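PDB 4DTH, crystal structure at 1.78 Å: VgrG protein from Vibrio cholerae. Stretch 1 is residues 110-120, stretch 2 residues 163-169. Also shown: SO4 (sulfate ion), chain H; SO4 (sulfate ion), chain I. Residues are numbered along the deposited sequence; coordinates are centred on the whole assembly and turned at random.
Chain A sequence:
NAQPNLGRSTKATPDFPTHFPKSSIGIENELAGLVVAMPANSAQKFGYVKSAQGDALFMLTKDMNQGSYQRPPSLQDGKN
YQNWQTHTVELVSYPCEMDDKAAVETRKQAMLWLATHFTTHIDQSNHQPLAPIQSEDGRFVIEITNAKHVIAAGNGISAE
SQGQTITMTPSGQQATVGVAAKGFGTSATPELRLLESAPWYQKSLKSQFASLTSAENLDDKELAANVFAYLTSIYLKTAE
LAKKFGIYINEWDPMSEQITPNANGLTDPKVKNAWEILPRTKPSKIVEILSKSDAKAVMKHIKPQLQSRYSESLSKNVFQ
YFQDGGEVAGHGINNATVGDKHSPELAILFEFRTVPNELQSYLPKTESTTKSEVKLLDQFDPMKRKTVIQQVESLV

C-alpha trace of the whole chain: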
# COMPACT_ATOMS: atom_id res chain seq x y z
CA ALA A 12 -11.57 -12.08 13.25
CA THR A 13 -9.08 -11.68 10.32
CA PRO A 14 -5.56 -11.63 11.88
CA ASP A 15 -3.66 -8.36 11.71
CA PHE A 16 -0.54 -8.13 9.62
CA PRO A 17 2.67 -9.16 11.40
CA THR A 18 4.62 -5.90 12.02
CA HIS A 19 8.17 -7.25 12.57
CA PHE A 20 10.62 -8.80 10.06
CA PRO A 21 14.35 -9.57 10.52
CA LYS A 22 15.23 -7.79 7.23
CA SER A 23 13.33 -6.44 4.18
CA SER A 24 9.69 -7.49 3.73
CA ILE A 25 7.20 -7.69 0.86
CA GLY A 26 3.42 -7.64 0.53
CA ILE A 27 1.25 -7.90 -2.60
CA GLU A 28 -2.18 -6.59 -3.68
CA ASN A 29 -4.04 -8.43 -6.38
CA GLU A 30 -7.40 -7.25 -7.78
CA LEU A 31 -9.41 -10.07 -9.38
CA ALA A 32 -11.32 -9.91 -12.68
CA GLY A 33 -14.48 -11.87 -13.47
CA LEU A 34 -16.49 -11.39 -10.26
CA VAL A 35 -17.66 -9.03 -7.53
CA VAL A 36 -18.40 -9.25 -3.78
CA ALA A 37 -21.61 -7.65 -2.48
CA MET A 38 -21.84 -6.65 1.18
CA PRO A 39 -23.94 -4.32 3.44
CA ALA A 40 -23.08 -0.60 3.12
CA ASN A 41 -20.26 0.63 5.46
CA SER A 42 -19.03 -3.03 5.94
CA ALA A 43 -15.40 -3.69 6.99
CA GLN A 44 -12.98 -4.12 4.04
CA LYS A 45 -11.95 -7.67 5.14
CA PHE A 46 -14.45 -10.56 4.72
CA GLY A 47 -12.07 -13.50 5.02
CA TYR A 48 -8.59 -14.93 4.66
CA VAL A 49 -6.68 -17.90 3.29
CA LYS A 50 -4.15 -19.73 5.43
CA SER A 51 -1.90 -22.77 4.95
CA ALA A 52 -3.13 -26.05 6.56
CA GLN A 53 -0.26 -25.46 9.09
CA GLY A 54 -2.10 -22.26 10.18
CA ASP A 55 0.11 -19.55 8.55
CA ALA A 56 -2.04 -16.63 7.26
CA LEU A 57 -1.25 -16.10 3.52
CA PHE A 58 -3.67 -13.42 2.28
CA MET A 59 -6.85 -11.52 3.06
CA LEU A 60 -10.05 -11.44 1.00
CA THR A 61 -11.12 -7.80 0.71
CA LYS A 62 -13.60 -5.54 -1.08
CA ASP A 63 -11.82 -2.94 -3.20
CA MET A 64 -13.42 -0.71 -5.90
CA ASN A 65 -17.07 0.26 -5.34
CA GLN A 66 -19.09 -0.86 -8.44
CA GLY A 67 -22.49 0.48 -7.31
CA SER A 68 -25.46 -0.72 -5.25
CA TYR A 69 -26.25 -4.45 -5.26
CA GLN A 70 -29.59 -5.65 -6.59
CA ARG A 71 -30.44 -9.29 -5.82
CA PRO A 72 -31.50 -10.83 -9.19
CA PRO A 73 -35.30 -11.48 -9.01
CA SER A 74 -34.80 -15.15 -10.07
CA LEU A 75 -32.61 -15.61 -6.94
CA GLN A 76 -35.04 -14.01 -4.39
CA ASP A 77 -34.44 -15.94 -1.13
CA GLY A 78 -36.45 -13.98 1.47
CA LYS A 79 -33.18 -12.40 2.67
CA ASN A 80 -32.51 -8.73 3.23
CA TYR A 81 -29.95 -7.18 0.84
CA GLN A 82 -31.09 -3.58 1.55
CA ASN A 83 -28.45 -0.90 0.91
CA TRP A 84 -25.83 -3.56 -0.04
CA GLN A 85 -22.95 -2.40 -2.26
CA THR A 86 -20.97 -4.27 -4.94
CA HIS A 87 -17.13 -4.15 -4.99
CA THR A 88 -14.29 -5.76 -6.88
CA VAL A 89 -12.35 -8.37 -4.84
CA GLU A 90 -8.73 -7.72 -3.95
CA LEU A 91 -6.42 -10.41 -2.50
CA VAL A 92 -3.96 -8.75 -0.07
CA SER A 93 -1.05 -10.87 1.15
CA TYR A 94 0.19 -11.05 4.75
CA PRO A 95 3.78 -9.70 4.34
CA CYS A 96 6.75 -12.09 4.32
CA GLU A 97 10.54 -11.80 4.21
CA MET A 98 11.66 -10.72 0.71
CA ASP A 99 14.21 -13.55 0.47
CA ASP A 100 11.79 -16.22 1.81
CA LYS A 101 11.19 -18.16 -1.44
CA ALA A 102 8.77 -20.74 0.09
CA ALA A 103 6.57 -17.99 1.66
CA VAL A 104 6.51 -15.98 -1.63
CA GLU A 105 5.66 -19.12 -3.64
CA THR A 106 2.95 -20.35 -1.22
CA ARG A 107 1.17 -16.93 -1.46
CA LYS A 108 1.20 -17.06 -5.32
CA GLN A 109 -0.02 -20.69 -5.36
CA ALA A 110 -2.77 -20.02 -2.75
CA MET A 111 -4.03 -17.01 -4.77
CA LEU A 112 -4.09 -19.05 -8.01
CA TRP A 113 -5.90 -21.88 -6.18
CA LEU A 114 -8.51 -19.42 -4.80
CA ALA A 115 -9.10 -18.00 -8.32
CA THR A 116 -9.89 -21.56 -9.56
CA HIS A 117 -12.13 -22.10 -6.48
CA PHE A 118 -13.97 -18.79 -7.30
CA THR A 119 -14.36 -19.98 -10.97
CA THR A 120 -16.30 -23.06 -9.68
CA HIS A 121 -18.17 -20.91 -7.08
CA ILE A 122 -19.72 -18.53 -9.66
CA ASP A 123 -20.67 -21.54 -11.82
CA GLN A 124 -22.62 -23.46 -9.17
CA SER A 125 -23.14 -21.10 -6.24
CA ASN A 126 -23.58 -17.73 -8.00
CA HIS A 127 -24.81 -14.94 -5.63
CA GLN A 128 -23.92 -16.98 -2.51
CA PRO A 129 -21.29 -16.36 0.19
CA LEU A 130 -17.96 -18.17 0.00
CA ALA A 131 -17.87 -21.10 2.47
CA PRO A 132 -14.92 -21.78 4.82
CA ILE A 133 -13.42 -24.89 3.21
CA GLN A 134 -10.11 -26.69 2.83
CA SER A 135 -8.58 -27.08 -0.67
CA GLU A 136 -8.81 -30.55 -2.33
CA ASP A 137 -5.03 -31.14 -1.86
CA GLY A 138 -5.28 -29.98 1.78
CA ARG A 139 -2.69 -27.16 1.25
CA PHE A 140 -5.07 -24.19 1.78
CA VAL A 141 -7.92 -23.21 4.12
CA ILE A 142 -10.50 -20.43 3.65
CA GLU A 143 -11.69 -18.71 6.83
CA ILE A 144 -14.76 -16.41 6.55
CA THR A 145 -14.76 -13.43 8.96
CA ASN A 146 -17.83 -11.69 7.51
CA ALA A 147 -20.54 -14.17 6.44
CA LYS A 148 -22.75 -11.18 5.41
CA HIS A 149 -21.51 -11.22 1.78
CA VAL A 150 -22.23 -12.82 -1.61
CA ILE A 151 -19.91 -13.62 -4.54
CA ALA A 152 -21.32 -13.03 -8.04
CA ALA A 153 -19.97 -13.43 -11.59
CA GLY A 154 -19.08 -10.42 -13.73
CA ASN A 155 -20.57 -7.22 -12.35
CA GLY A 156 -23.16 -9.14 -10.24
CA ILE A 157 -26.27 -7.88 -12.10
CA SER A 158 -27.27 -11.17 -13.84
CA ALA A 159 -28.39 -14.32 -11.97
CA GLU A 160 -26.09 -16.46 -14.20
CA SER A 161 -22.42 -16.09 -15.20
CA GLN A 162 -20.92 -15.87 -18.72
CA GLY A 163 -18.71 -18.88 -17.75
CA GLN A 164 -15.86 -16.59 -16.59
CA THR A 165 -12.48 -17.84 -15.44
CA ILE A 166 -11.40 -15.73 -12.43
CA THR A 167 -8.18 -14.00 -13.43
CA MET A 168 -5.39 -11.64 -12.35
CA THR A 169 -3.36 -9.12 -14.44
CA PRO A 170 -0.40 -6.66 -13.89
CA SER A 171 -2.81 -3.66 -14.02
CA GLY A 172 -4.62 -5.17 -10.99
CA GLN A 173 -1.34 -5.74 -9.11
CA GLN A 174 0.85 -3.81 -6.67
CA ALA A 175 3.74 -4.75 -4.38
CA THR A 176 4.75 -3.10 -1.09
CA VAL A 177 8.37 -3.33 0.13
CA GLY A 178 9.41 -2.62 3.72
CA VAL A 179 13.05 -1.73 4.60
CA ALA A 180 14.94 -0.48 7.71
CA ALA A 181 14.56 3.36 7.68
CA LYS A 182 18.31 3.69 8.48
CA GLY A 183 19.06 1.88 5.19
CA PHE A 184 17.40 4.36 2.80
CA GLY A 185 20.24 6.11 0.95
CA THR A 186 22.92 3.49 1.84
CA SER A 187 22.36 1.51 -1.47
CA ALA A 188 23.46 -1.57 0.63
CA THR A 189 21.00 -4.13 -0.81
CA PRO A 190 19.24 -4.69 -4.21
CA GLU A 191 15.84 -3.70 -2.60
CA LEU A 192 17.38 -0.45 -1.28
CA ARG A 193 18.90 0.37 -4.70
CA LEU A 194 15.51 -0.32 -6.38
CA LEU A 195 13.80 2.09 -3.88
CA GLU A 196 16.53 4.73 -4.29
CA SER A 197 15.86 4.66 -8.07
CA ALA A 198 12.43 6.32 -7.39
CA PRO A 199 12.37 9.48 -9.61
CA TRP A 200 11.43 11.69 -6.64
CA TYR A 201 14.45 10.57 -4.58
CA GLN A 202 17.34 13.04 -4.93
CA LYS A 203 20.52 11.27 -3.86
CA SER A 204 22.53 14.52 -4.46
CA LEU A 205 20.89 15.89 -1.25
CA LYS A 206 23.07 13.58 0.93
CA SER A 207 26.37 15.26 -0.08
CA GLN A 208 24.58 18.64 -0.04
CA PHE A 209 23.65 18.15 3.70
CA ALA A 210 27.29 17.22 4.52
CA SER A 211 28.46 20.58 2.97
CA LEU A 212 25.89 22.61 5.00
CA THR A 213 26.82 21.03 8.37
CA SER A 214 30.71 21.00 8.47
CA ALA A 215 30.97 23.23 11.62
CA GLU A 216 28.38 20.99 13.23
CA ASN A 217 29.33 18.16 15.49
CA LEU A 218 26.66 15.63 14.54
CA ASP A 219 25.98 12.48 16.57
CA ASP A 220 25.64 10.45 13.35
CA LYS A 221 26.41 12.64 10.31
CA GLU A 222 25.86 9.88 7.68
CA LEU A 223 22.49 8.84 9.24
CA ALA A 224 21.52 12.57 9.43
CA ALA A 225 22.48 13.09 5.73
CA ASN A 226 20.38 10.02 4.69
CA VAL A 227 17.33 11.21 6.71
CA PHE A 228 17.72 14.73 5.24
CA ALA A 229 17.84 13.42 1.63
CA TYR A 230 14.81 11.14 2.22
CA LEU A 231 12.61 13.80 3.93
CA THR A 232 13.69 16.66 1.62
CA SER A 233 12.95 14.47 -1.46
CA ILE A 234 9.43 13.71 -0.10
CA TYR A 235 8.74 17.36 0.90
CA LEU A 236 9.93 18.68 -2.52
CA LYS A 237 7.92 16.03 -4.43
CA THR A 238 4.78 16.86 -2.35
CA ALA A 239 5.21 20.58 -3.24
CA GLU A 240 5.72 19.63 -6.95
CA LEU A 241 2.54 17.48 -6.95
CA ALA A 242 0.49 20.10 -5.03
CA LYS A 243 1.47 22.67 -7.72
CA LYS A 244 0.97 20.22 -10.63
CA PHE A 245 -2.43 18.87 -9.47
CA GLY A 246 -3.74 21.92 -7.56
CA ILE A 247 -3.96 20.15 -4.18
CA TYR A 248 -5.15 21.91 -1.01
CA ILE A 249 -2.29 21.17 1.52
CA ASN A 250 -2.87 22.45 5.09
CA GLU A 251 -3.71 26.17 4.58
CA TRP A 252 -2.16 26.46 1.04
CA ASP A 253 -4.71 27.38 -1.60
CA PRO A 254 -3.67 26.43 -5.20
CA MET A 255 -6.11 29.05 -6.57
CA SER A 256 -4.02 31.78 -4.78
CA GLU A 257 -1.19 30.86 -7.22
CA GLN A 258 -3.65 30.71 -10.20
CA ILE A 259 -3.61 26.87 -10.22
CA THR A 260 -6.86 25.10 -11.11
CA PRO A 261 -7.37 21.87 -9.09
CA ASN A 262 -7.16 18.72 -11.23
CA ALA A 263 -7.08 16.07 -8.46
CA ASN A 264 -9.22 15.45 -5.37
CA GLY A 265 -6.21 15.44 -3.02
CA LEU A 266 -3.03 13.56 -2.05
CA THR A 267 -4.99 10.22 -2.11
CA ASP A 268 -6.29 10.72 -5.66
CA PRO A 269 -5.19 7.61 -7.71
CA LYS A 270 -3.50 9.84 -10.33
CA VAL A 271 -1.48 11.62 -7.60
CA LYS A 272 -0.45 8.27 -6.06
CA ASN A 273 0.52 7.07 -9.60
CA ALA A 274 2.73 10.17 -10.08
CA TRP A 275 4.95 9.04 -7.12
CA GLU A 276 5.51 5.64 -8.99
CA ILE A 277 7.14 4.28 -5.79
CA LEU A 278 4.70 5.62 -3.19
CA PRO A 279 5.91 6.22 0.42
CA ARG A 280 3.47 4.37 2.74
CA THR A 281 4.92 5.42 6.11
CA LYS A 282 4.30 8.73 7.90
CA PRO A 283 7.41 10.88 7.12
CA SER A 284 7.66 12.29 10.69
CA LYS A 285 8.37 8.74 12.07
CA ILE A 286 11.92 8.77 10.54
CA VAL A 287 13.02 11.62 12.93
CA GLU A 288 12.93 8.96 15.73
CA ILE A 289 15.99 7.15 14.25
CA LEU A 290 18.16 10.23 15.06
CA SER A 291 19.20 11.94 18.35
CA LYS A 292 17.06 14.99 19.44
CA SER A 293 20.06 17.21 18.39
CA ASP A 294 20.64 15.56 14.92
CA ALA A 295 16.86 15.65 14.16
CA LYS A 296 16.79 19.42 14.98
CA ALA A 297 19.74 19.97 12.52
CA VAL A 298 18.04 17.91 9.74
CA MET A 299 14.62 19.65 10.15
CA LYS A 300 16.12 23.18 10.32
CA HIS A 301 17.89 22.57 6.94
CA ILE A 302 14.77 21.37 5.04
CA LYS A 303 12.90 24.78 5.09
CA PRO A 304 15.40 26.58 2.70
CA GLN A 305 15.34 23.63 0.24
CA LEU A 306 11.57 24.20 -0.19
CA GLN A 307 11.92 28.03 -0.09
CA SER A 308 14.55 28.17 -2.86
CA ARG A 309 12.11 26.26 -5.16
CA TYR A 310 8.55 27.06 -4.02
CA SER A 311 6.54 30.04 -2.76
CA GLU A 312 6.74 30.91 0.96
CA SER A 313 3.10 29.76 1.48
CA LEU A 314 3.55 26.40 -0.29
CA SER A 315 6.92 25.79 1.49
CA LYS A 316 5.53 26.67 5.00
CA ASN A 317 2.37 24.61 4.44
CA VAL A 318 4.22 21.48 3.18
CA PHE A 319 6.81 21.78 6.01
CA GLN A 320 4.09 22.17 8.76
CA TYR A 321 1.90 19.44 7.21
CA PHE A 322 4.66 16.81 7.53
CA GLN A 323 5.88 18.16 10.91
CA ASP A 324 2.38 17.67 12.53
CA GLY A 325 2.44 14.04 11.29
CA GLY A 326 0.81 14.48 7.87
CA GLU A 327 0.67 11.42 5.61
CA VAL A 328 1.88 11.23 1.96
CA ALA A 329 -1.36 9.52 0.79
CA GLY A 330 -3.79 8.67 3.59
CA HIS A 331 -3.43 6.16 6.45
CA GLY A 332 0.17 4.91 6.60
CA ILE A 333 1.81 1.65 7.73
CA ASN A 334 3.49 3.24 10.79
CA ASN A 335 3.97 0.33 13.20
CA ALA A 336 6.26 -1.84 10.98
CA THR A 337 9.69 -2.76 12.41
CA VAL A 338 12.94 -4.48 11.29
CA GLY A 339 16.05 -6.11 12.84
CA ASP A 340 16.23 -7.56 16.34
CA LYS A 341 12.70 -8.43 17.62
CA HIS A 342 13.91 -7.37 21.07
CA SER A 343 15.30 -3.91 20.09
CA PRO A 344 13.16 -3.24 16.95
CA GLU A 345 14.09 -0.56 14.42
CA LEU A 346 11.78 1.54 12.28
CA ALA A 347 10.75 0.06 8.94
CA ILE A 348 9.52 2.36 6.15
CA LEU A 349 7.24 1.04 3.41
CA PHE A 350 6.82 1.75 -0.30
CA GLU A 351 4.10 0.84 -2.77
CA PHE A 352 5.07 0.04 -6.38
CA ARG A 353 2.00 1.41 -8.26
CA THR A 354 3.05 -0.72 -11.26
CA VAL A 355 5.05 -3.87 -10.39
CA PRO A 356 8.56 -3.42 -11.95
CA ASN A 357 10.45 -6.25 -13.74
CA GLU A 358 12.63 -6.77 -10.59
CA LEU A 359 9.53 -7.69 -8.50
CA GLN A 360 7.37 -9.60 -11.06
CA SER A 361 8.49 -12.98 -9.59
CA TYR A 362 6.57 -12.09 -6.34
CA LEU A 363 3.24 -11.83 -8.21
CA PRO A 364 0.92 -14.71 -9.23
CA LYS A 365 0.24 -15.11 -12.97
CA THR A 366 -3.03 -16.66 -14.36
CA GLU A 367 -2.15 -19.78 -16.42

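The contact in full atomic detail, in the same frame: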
# COMPACT_ATOMS: atom_id res chain seq x y z
N ALA A 110 -1.49 -20.12 -3.47
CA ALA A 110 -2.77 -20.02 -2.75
C ALA A 110 -3.73 -19.06 -3.46
O ALA A 110 -4.92 -19.33 -3.52
CB ALA A 110 -2.53 -19.56 -1.32
N MET A 111 -3.20 -17.96 -4.02
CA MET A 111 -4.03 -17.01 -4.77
C MET A 111 -4.55 -17.63 -6.06
O MET A 111 -5.73 -17.46 -6.37
CB MET A 111 -3.26 -15.73 -5.06
CG MET A 111 -3.12 -14.85 -3.84
SD MET A 111 -2.43 -13.25 -4.26
CE MET A 111 -2.38 -12.49 -2.62
N LEU A 112 -3.69 -18.37 -6.78
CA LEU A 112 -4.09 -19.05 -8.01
C LEU A 112 -5.12 -20.13 -7.72
O LEU A 112 -6.10 -20.25 -8.46
CB LEU A 112 -2.90 -19.61 -8.79
CG LEU A 112 -1.98 -18.56 -9.43
CD1 LEU A 112 -0.63 -19.17 -9.77
CD2 LEU A 112 -2.63 -17.91 -10.66
N TRP A 113 -4.94 -20.86 -6.60
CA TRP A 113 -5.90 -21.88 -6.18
C TRP A 113 -7.25 -21.21 -5.90
O TRP A 113 -8.29 -21.71 -6.35
CB TRP A 113 -5.43 -22.65 -4.92
CG TRP A 113 -6.58 -23.40 -4.28
CD1 TRP A 113 -7.18 -24.53 -4.77
CD2 TRP A 113 -7.39 -22.96 -3.18
NE1 TRP A 113 -8.29 -24.83 -4.02
CE2 TRP A 113 -8.45 -23.88 -3.05
CE3 TRP A 113 -7.32 -21.87 -2.30
CZ2 TRP A 113 -9.42 -23.76 -2.05
CZ3 TRP A 113 -8.29 -21.75 -1.31
CH2 TRP A 113 -9.30 -22.71 -1.18
N LEU A 114 -7.25 -20.10 -5.13
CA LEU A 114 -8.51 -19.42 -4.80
C LEU A 114 -9.24 -18.93 -6.04
O LEU A 114 -10.46 -19.06 -6.11
CB LEU A 114 -8.32 -18.30 -3.76
CG LEU A 114 -9.63 -17.63 -3.30
CD1 LEU A 114 -10.54 -18.61 -2.56
CD2 LEU A 114 -9.36 -16.41 -2.46
N ALA A 115 -8.50 -18.43 -7.06
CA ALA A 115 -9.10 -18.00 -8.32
C ALA A 115 -9.82 -19.18 -8.99
O ALA A 115 -10.94 -19.01 -9.47
CB ALA A 115 -8.05 -17.42 -9.24
N THR A 116 -9.21 -20.39 -8.98
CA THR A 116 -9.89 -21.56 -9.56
C THR A 116 -11.11 -21.94 -8.73
O THR A 116 -12.14 -22.32 -9.30
CB THR A 116 -8.93 -22.74 -9.77
OG1 THR A 116 -8.63 -23.38 -8.52
CG2 THR A 116 -7.67 -22.35 -10.52
N HIS A 117 -11.02 -21.82 -7.39
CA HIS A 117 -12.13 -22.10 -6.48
C HIS A 117 -13.30 -21.12 -6.75
O HIS A 117 -14.46 -21.54 -6.78
CB HIS A 117 -11.64 -22.04 -5.02
CG HIS A 117 -12.72 -22.25 -4.02
ND1 HIS A 117 -13.14 -23.52 -3.66
CD2 HIS A 117 -13.44 -21.34 -3.32
CE1 HIS A 117 -14.11 -23.34 -2.77
NE2 HIS A 117 -14.32 -22.04 -2.54
N PHE A 118 -12.98 -19.83 -6.97
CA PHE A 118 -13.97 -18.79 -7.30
C PHE A 118 -14.64 -19.10 -8.64
O PHE A 118 -15.85 -18.87 -8.78
CB PHE A 118 -13.31 -17.40 -7.34
CG PHE A 118 -13.23 -16.62 -6.05
CD1 PHE A 118 -14.34 -16.49 -5.22
CD2 PHE A 118 -12.08 -15.91 -5.73
CE1 PHE A 118 -14.28 -15.70 -4.06
CE2 PHE A 118 -12.02 -15.13 -4.57
CZ PHE A 118 -13.12 -15.04 -3.74
N THR A 119 -13.86 -19.60 -9.63
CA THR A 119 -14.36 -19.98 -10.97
C THR A 119 -15.49 -21.03 -10.81
O THR A 119 -16.54 -20.89 -11.44
CB THR A 119 -13.21 -20.44 -11.88
OG1 THR A 119 -12.25 -19.39 -11.99
CG2 THR A 119 -13.69 -20.85 -13.28
N THR A 120 -15.28 -22.04 -9.94
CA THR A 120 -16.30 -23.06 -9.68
C THR A 120 -17.46 -22.43 -8.91
O THR A 120 -18.61 -22.71 -9.23
CB THR A 120 -15.67 -24.26 -8.93
OG1 THR A 120 -14.67 -24.82 -9.78
CG2 THR A 120 -16.68 -25.34 -8.56
N GLY A 163 -19.73 -17.83 -17.85
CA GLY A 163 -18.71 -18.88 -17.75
C GLY A 163 -17.30 -18.36 -17.55
O GLY A 163 -16.34 -18.96 -18.04
N GLN A 164 -17.16 -17.23 -16.82
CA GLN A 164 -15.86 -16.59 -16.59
C GLN A 164 -14.87 -17.45 -15.83
O GLN A 164 -15.24 -18.15 -14.88
CB GLN A 164 -16.00 -15.27 -15.79
CG GLN A 164 -16.61 -14.13 -16.57
CD GLN A 164 -18.08 -13.98 -16.28
OE1 GLN A 164 -18.82 -14.97 -16.12
NE2 GLN A 164 -18.55 -12.74 -16.28
N THR A 165 -13.60 -17.31 -16.20
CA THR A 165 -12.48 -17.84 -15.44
C THR A 165 -12.03 -16.63 -14.63
O THR A 165 -11.91 -15.52 -15.18
CB THR A 165 -11.37 -18.38 -16.36
OG1 THR A 165 -11.90 -19.49 -17.08
CG2 THR A 165 -10.13 -18.83 -15.58
N ILE A 166 -11.85 -16.81 -13.32
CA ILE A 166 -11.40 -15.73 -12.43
C ILE A 166 -9.91 -15.55 -12.65
O ILE A 166 -9.15 -16.51 -12.56
CB ILE A 166 -11.81 -15.98 -10.96
CG1 ILE A 166 -13.35 -16.16 -10.83
CG2 ILE A 166 -11.29 -14.88 -10.02
CD1 ILE A 166 -14.23 -15.10 -11.58
N THR A 167 -9.53 -14.32 -13.01
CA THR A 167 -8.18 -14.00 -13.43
C THR A 167 -7.52 -12.85 -12.68
O THR A 167 -8.16 -12.12 -11.94
CB THR A 167 -8.15 -13.72 -14.96
OG1 THR A 167 -9.02 -12.61 -15.24
CG2 THR A 167 -8.57 -14.97 -15.81
N MET A 168 -6.21 -12.71 -12.91
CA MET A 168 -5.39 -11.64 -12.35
C MET A 168 -4.51 -11.09 -13.47
O MET A 168 -4.25 -11.80 -14.45
CB MET A 168 -4.58 -12.11 -11.13
CG MET A 168 -4.08 -13.52 -11.23
SD MET A 168 -3.64 -14.26 -9.67
CE MET A 168 -5.21 -14.90 -9.10
N THR A 169 -4.13 -9.80 -13.39
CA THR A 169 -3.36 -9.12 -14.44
C THR A 169 -2.43 -8.05 -13.85
O THR A 169 -2.79 -7.51 -12.80
CB THR A 169 -4.34 -8.60 -15.52
OG1 THR A 169 -3.66 -8.32 -16.74
CG2 THR A 169 -5.18 -7.40 -15.05
S SO4 H . -11.33 -26.94 -4.14
O1 SO4 H . -12.07 -28.00 -4.82
O2 SO4 H . -11.54 -25.65 -4.84
O3 SO4 H . -11.83 -26.81 -2.77
O4 SO4 H . -9.89 -27.27 -4.15
S SO4 I . -2.27 -5.21 -18.17
O1 SO4 I . -0.95 -4.67 -17.81
O2 SO4 I . -2.10 -6.30 -19.13
O3 SO4 I . -2.94 -5.73 -16.98
O4 SO4 I . -3.09 -4.14 -18.77
O HOH W 1 -17.07 -19.97 -13.93

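Residues 110-120 lie within a longer helix, its backbone held by the usual i to i+4 bonds, such as T119 N to A115 O at 3.0 Å. From Q164 on, the other segment is extended and runs beside the helix in roughly the opposite direction. The two backbones come close at two places: the CA atoms of A115 and I166 are 5.2 Å apart, and those of T119 and T165 are 5.3 Å apart. A115 and T119 are one turn apart, so they lie on the same side of the helix, and the segment passes them in reverse order, T165 near T119 and I166 near A115.

The polar centre of the contact is T119. Its OG1 accepts a hydrogen bond from I166 N at 2.9 Å, with a nearly straight N-H...O angle of 173°, and donates one to A115 O, also at 2.9 Å. A threonine hydroxyl suits this place because it can do both at once: it turns back onto the carbonyl one turn earlier in its own helix, and its lone pairs satisfy an amide from a segment that is not in a helix. A water reinforces the junction by donating to T119 O at 2.7 Å and to Q164 O at 2.8 Å, bridging two backbone carbonyls that could not bond to each other directly.

Around this polar link the side chains that meet are mainly apolar. I166 points toward the helix and is buried; its CG1 lies 3.7 Å from F118 CB, and its CG2 is 4.2 Å from A115 CB. Isoleucine offers apolar branches that cover both A115 and F118, and the small A115 leaves room for the close approach: its single methyl fills little space, and the chain passes near enough for I166 CB to lie 3.5 Å from A115 O. F118 starts toward the segment, but its ring leads away, so its CB makes the closest contact.

M168, two residues after I166, also points toward the helix, whereas the intervening T167 points away. The long, flexible side chain of M168 reaches A115, with M168 CE 3.8 Å from A115 CB, and L112, with M168 SD 3.9 Å from L112 CD2. The unbranched thioether can follow the helix surface without needing a polar partner.

On helix positions that do not touch the segment, W113 NE1 donates to O4, and H117 ND1 to O2, of the chain H sulfate, each at 2.9 Å.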